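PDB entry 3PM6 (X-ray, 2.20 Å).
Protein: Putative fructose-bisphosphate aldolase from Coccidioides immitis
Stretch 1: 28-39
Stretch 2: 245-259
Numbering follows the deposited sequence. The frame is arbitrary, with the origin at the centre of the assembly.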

ATOM      1  N   ALA A  28       4.259  16.089  21.406  1.00 22.34           N
ATOM      2  CA  ALA A  28       4.942  15.805  20.138  1.00 21.07           C
ATOM      3  C   ALA A  28       4.039  15.013  19.193  1.00 20.80           C
ATOM      4  O   ALA A  28       3.154  14.270  19.632  1.00 19.50           O
ATOM      5  CB  ALA A  28       6.256  15.092  20.367  1.00 19.62           C
ATOM      6  N   ILE A  29       4.264  15.225  17.894  1.00 20.63           N
ATOM      7  CA  ILE A  29       3.578  14.534  16.818  1.00 20.09           C
ATOM      8  C   ILE A  29       4.216  13.142  16.717  1.00 19.02           C
ATOM      9  O   ILE A  29       5.440  13.027  16.709  1.00 18.88           O
ATOM     10  CB  ILE A  29       3.799  15.313  15.479  1.00 21.08           C
ATOM     11  CG1 ILE A  29       3.266  16.749  15.593  1.00 19.91           C
ATOM     12  CG2 ILE A  29       3.219  14.562  14.254  1.00 20.53           C
ATOM     13  CD1 ILE A  29       1.758  16.882  16.018  1.00 20.77           C
ATOM     14  N   PRO A  30       3.391  12.082  16.696  1.00 17.93           N
ATOM     15  CA  PRO A  30       3.967  10.751  16.485  1.00 17.03           C
ATOM     16  C   PRO A  30       4.295  10.582  15.010  1.00 15.72           C
ATOM     17  O   PRO A  30       3.422  10.734  14.195  1.00 14.89           O
ATOM     18  CB  PRO A  30       2.830   9.791  16.888  1.00 17.39           C
ATOM     19  CG  PRO A  30       1.530  10.603  16.713  1.00 18.12           C
ATOM     20  CD  PRO A  30       1.915  12.071  16.865  1.00 17.77           C
ATOM     21  N   ALA A  31       5.551  10.299  14.684  1.00 15.10           N
ATOM     22  CA  ALA A  31       6.010  10.184  13.285  1.00 13.89           C
ATOM     23  C   ALA A  31       6.452   8.744  13.045  1.00 13.25           C
ATOM     24  O   ALA A  31       7.571   8.356  13.386  1.00 14.98           O
ATOM     25  CB  ALA A  31       7.160  11.156  13.029  1.00 12.67           C
ATOM     26  N   ILE A  32       5.563   7.937  12.498  1.00 13.44           N
ATOM     27  CA  ILE A  32       5.731   6.488  12.501  1.00 12.05           C
ATOM     28  C   ILE A  32       6.199   6.021  11.160  1.00 12.77           C
ATOM     29  O   ILE A  32       5.501   6.220  10.155  1.00 12.93           O
ATOM     30  CB  ILE A  32       4.345   5.788  12.806  1.00 12.13           C
ATOM     31  CG1 ILE A  32       3.645   6.459  13.998  1.00 11.61           C
ATOM     32  CG2 ILE A  32       4.497   4.273  12.953  1.00 10.11           C
ATOM     33  CD1 ILE A  32       4.436   6.400  15.293  1.00 12.76           C
ATOM     34  N   CYS A  33       7.390   5.419  11.135  1.00 13.57           N
ATOM     35  CA  CYS A  33       7.913   4.783   9.957  1.00 14.90           C
ATOM     36  C   CYS A  33       7.147   3.550   9.622  1.00 15.63           C
ATOM     37  O   CYS A  33       6.918   2.679  10.484  1.00 16.86           O
ATOM     38  CB  CYS A  33       9.380   4.378  10.164  1.00 14.87           C
ATOM     39  SG  CYS A  33      10.381   5.788  10.557  0.96 16.54           S
ATOM     40  N   VAL A  34       6.807   3.421   8.350  1.00 15.83           N
ATOM     41  CA  VAL A  34       6.128   2.208   7.880  1.00 15.29           C
ATOM     42  C   VAL A  34       6.709   1.772   6.560  1.00 15.39           C
ATOM     43  O   VAL A  34       7.358   2.583   5.885  1.00 14.73           O
ATOM     44  CB  VAL A  34       4.615   2.434   7.677  1.00 15.90           C
ATOM     45  CG1 VAL A  34       3.899   2.664   9.006  1.00 14.84           C
ATOM     46  CG2 VAL A  34       4.353   3.550   6.701  1.00 16.14           C
ATOM     47  N   TYR A  35       6.446   0.506   6.190  1.00 15.21           N
ATOM     48  CA  TYR A  35       6.993  -0.141   4.988  1.00 16.16           C
ATOM     49  C   TYR A  35       5.904  -0.702   4.096  1.00 16.52           C
ATOM     50  O   TYR A  35       6.202  -1.319   3.055  1.00 16.85           O
ATOM     51  CB  TYR A  35       7.869  -1.343   5.357  1.00 16.90           C
ATOM     52  CG  TYR A  35       9.067  -1.017   6.198  1.00 17.35           C
ATOM     53  CD1 TYR A  35      10.284  -0.644   5.621  1.00 16.77           C
ATOM     54  CD2 TYR A  35       8.980  -1.090   7.583  1.00 17.69           C
ATOM     55  CE1 TYR A  35      11.400  -0.366   6.439  1.00 17.80           C
ATOM     56  CE2 TYR A  35      10.053  -0.810   8.378  1.00 18.98           C
ATOM     57  CZ  TYR A  35      11.260  -0.468   7.815  1.00 17.65           C
ATOM     58  OH  TYR A  35      12.276  -0.180   8.693  1.00 18.66           O
ATOM     59  N   ASN A  36       4.656  -0.519   4.516  1.00 15.74           N
ATOM     60  CA  ASN A  36       3.569  -1.249   3.937  1.00 16.86           C
ATOM     61  C   ASN A  36       2.198  -0.654   4.279  1.00 17.07           C
ATOM     62  O   ASN A  36       2.041   0.206   5.177  1.00 16.33           O
ATOM     63  CB  ASN A  36       3.656  -2.735   4.345  1.00 17.40           C
ATOM     64  CG  ASN A  36       3.818  -2.922   5.846  1.00 18.34           C
ATOM     65  OD1 ASN A  36       3.079  -2.342   6.648  1.00 20.73           O
ATOM     66  ND2 ASN A  36       4.805  -3.717   6.229  1.00 17.46           N
ATOM     67  N   LEU A  37       1.217  -1.091   3.511  1.00 17.41           N
ATOM     68  CA  LEU A  37      -0.162  -0.658   3.690  1.00 18.19           C
ATOM     69  C   LEU A  37      -0.702  -1.024   5.071  1.00 18.02           C
ATOM     70  O   LEU A  37      -1.460  -0.261   5.629  1.00 19.35           O
ATOM     71  CB  LEU A  37      -1.054  -1.269   2.591  1.00 18.75           C
ATOM     72  CG  LEU A  37      -2.582  -1.183   2.613  1.00 21.24           C
ATOM     73  CD1 LEU A  37      -3.086   0.203   2.866  1.00 24.80           C
ATOM     74  CD2 LEU A  37      -3.103  -1.646   1.273  1.00 26.27           C
ATOM     75  N   GLU A  38      -0.313  -2.168   5.628  1.00 18.08           N
ATOM     76  CA  GLU A  38      -0.730  -2.485   6.980  1.00 19.31           C
ATOM     77  C   GLU A  38      -0.303  -1.383   7.968  1.00 18.18           C
ATOM     78  O   GLU A  38      -1.052  -1.024   8.869  1.00 18.54           O
ATOM     79  CB  GLU A  38      -0.195  -3.849   7.442  1.00 19.69           C
ATOM     80  CG  GLU A  38      -0.724  -5.029   6.646  1.00 23.11           C
ATOM     81  CD  GLU A  38       0.219  -5.482   5.529  1.00 26.32           C
ATOM     82  OE1 GLU A  38       0.837  -4.619   4.868  1.00 27.97           O
ATOM     83  OE2 GLU A  38       0.323  -6.705   5.304  1.00 27.52           O
ATOM     84  N   GLY A  39       0.914  -0.877   7.810  1.00 17.74           N
ATOM     85  CA  GLY A  39       1.416   0.160   8.701  1.00 16.72           C
ATOM     86  C   GLY A  39       0.695   1.476   8.483  1.00 16.05           C
ATOM     87  O   GLY A  39       0.420   2.194   9.444  1.00 15.98           O
ATOM     88  N   VAL A 245      11.265  19.117  21.921  1.00 20.21           N
ATOM     89  CA  VAL A 245      10.932  18.075  20.938  1.00 19.05           C
ATOM     90  C   VAL A 245       9.468  18.130  20.543  1.00 19.18           C
ATOM     91  O   VAL A 245       8.590  17.965  21.400  1.00 19.78           O
ATOM     92  CB  VAL A 245      11.315  16.682  21.457  1.00 19.02           C
ATOM     93  CG1 VAL A 245      10.699  15.576  20.584  1.00 18.04           C
ATOM     94  CG2 VAL A 245      12.851  16.574  21.486  1.00 18.84           C
ATOM     95  N   ALA A 246       9.204  18.366  19.252  1.00 17.96           N
ATOM     96  CA  ALA A 246       7.830  18.494  18.773  1.00 17.63           C
ATOM     97  C   ALA A 246       7.439  17.388  17.819  1.00 17.29           C
ATOM     98  O   ALA A 246       6.288  17.315  17.409  1.00 18.20           O
ATOM     99  CB  ALA A 246       7.616  19.871  18.084  1.00 17.28           C
ATOM    100  N   LYS A 247       8.399  16.552  17.445  1.00 16.89           N
ATOM    101  CA  LYS A 247       8.159  15.441  16.535  1.00 16.30           C
ATOM    102  C   LYS A 247       8.979  14.279  17.056  1.00 16.69           C
ATOM    103  O   LYS A 247      10.206  14.412  17.266  1.00 16.38           O
ATOM    104  CB  LYS A 247       8.585  15.813  15.110  1.00 15.77           C
ATOM    105  CG  LYS A 247       8.428  14.692  14.038  1.00 15.27           C
ATOM    106  CD  LYS A 247       8.765  15.266  12.649  1.00 13.14           C
ATOM    107  CE  LYS A 247       8.862  14.228  11.547  1.00 14.88           C
ATOM    108  NZ  LYS A 247      10.242  13.667  11.419  1.00 14.68           N
ATOM    109  N   VAL A 248       8.298  13.147  17.276  1.00 16.88           N
ATOM    110  CA  VAL A 248       8.940  11.907  17.725  1.00 16.33           C
ATOM    111  C   VAL A 248       8.815  10.808  16.662  1.00 16.39           C
ATOM    112  O   VAL A 248       7.693  10.357  16.331  1.00 16.18           O
ATOM    113  CB  VAL A 248       8.304  11.425  19.060  1.00 17.23           C
ATOM    114  CG1 VAL A 248       8.773  10.011  19.408  1.00 16.72           C
ATOM    115  CG2 VAL A 248       8.591  12.423  20.181  1.00 15.45           C
ATOM    116  N   ASN A 249       9.975  10.371  16.147  1.00 15.92           N
ATOM    117  CA  ASN A 249      10.079   9.309  15.167  1.00 15.70           C
ATOM    118  C   ASN A 249      10.142   7.942  15.823  1.00 16.70           C
ATOM    119  O   ASN A 249      10.933   7.722  16.761  1.00 17.04           O
ATOM    120  CB  ASN A 249      11.366   9.456  14.310  1.00 14.52           C
ATOM    121  CG  ASN A 249      11.295  10.649  13.353  1.00 14.21           C
ATOM    122  OD1 ASN A 249      10.395  11.491  13.458  1.00  9.55           O
ATOM    123  ND2 ASN A 249      12.228  10.716  12.421  1.00 10.43           N
ATOM    124  N   VAL A 250       9.421   7.007  15.218  1.00 16.26           N
ATOM    125  CA  VAL A 250       9.307   5.666  15.725  1.00 17.70           C
ATOM    126  C   VAL A 250       9.420   4.709  14.569  1.00 15.97           C
ATOM    127  O   VAL A 250       8.913   4.974  13.494  1.00 15.37           O
ATOM    128  CB  VAL A 250       7.920   5.463  16.375  1.00 17.71           C
ATOM    129  CG1 VAL A 250       7.805   4.077  16.948  1.00 21.04           C
ATOM    130  CG2 VAL A 250       7.712   6.493  17.476  1.00 21.79           C
ATOM    131  N   ASN A 251      10.062   3.578  14.799  1.00 15.74           N
ATOM    132  CA  ASN A 251      10.119   2.538  13.782  1.00 15.54           C
ATOM    133  C   ASN A 251       9.852   1.125  14.357  1.00 16.15           C
ATOM    134  O   ASN A 251       8.705   0.635  14.320  1.00 16.42           O
ATOM    135  CB  ASN A 251      11.458   2.608  13.006  1.00 14.87           C
ATOM    136  CG  ASN A 251      11.525   1.579  11.899  1.00 15.72           C
ATOM    137  OD1 ASN A 251      10.547   0.871  11.679  1.00 19.61           O
ATOM    138  ND2 ASN A 251      12.669   1.471  11.205  1.00 13.19           N
ATOM    139  N   ARG A 252      10.917   0.489  14.854  1.00 15.56           N
ATOM    140  CA  ARG A 252      10.891  -0.857  15.442  1.00 15.98           C
ATOM    141  C   ARG A 252       9.774  -1.075  16.483  1.00 16.61           C
ATOM    142  O   ARG A 252       9.154  -2.158  16.512  1.00 16.17           O
ATOM    143  CB  ARG A 252      12.241  -1.190  16.087  1.00 15.08           C
ATOM    144  N   ALA A 253       9.506  -0.053  17.303  1.00 15.64           N
ATOM    145  CA  ALA A 253       8.465  -0.142  18.322  1.00 16.91           C
ATOM    146  C   ALA A 253       7.166  -0.603  17.678  1.00 17.47           C
ATOM    147  O   ALA A 253       6.371  -1.366  18.291  1.00 18.12           O
ATOM    148  CB  ALA A 253       8.272   1.226  19.041  1.00 16.26           C
ATOM    149  N   VAL A 254       6.959  -0.153  16.441  1.00 16.52           N
ATOM    150  CA  VAL A 254       5.739  -0.448  15.714  1.00 16.13           C
ATOM    151  C   VAL A 254       5.922  -1.666  14.814  1.00 16.66           C
ATOM    152  O   VAL A 254       5.179  -2.634  14.938  1.00 16.19           O
ATOM    153  CB  VAL A 254       5.192   0.793  14.946  1.00 16.62           C
ATOM    154  CG1 VAL A 254       4.029   0.401  13.998  1.00 15.04           C
ATOM    155  CG2 VAL A 254       4.757   1.866  15.966  1.00 15.07           C
ATOM    156  N   ASN A 255       6.936  -1.639  13.949  1.00 16.26           N
ATOM    157  CA  ASN A 255       7.130  -2.711  12.972  1.00 16.79           C
ATOM    158  C   ASN A 255       7.603  -4.032  13.485  1.00 17.84           C
ATOM    159  O   ASN A 255       7.515  -5.006  12.757  1.00 19.57           O
ATOM    160  CB  ASN A 255       7.996  -2.244  11.820  1.00 16.32           C
ATOM    161  CG  ASN A 255       7.340  -1.145  11.076  1.00 14.40           C
ATOM    162  OD1 ASN A 255       6.275  -1.353  10.499  1.00 13.99           O
ATOM    163  ND2 ASN A 255       7.894   0.065  11.165  1.00 10.72           N
ATOM    164  N   ASN A 256       8.112  -4.088  14.715  1.00 18.91           N
ATOM    165  CA  ASN A 256       8.412  -5.374  15.321  1.00 20.17           C
ATOM    166  C   ASN A 256       7.128  -6.174  15.537  1.00 20.33           C
ATOM    167  O   ASN A 256       7.170  -7.376  15.509  1.00 19.71           O
ATOM    168  CB  ASN A 256       9.177  -5.231  16.632  1.00 20.51           C
ATOM    169  CG  ASN A 256      10.690  -5.021  16.418  1.00 25.11           C
ATOM    170  OD1 ASN A 256      11.223  -5.168  15.299  1.00 28.61           O
ATOM    171  ND2 ASN A 256      11.387  -4.660  17.500  1.00 27.26           N
ATOM    172  N   GLU A 257       5.999  -5.487  15.748  1.00 21.11           N
ATOM    173  CA  GLU A 257       4.695  -6.157  15.920  1.00 21.79           C
ATOM    174  C   GLU A 257       4.278  -6.895  14.654  1.00 22.40           C
ATOM    175  O   GLU A 257       3.676  -7.974  14.728  1.00 24.04           O
ATOM    176  CB  GLU A 257       3.602  -5.164  16.311  1.00 21.54           C
ATOM    177  CG  GLU A 257       3.808  -4.500  17.669  1.00 23.71           C
ATOM    178  CD  GLU A 257       3.929  -5.514  18.811  1.00 26.00           C
ATOM    179  OE1 GLU A 257       2.918  -6.054  19.246  1.00 26.34           O
ATOM    180  OE2 GLU A 257       5.038  -5.762  19.293  1.00 29.53           O
ATOM    181  N   TYR A 258       4.608  -6.333  13.495  1.00 21.34           N
ATOM    182  CA  TYR A 258       4.326  -7.000  12.227  1.00 21.77           C
ATOM    183  C   TYR A 258       5.139  -8.275  12.136  1.00 22.46           C
ATOM    184  O   TYR A 258       4.614  -9.322  11.757  1.00 23.12           O
ATOM    185  CB  TYR A 258       4.662  -6.077  11.068  1.00 20.61           C
ATOM    186  CG  TYR A 258       4.648  -6.661   9.675  1.00 20.01           C
ATOM    187  CD1 TYR A 258       5.740  -7.386   9.175  1.00 19.63           C
ATOM    188  CD2 TYR A 258       3.567  -6.424   8.822  1.00 20.28           C
ATOM    189  CE1 TYR A 258       5.732  -7.897   7.856  1.00 20.18           C
ATOM    190  CE2 TYR A 258       3.549  -6.909   7.506  1.00 20.65           C
ATOM    191  CZ  TYR A 258       4.630  -7.646   7.029  1.00 22.12           C
ATOM    192  OH  TYR A 258       4.569  -8.122   5.736  1.00 22.69           O
ATOM    193  N   VAL A 259       6.420  -8.166  12.481  1.00 22.74           N
ATOM    194  CA  VAL A 259       7.344  -9.278  12.443  1.00 22.81           C
ATOM    195  C   VAL A 259       6.900 -10.396  13.400  1.00 23.44           C
ATOM    196  O   VAL A 259       6.856 -11.568  13.008  1.00 22.15           O
ATOM    197  CB  VAL A 259       8.787  -8.817  12.727  1.00 23.10           C
ATOM    198  CG1 VAL A 259       9.703 -10.015  12.928  1.00 22.93           C
ATOM    199  CG2 VAL A 259       9.303  -7.977  11.561  1.00 22.37           C
TER
HETATM  200  O   HOH W   1       4.899  -0.880   8.148  1.00 17.42           O
HETATM  201  O   HOH W   2       2.537  -7.871   4.053  1.00 21.80           O

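The strongest polar interactions are five backbone hydrogen bonds joining two parallel strands, whose N-to-C directions differ by 24°. Ile-29 N donates to Ala-246 O (2.9 Å), and Ile-29 O accepts from Val-248 N (2.9 Å); their N-H...O angles of 172° and 174° are nearly linear. Ala-31 repeats the pattern two residues on, with its N 2.7 Å from Val-248 O and its O 2.9 Å from Val-250 N. Cys-33 N to Val-250 O (2.8 Å, 167°) closes the ladder. Alternate residues of the first strand thus supply every bond, as parallel pairing requires, and Pro-30, which lacks an amide hydrogen, falls at a position where the pairing with this strand needs none.

Beyond the ladder, side chains take over. Asn-255 ND2 donates to Cys-33 O (2.9 Å, 159°) and, within its own stretch, to Asn-251 OD1 (2.8 Å), so one amide group ties the Cys-33 carbonyl to Asn-251, the residue just before the helix. Asn-251 ND2 in turn donates to Tyr-35 OH (3.0 Å, 157°). Water 1 extends this network: it accepts from Tyr-35 N (2.9 Å) and donates to Asn-36 OD1 and Asn-255 OD1 (2.8 Å each). Asn-36 OD1 also caps its helix by accepting from Gly-39 N (2.9 Å). Farther out, water 2 donates to Glu-38 OE2 (2.8 Å) and accepts from Tyr-258 OH (2.7 Å).

Outside the polar network come ring and apolar contacts. Asn-36 ND2 lies over one face of the Tyr-258 ring, 3.7 Å from Tyr-258 CE2, whereas Glu-38 OE2 sits at the ring's edge. On the sheet face shared by Ile-32 and Val-250, Ile-32 CD1 approaches Val-250 CB (3.8 Å), while Ile-32 CG2 reaches Val-254 CG2 (3.9 Å), linking strand to helix. At the other end, Ala-28 CB meets Val-248 CG2 at 3.6 Å. Together the stretches bury 815 Å², both sides summed.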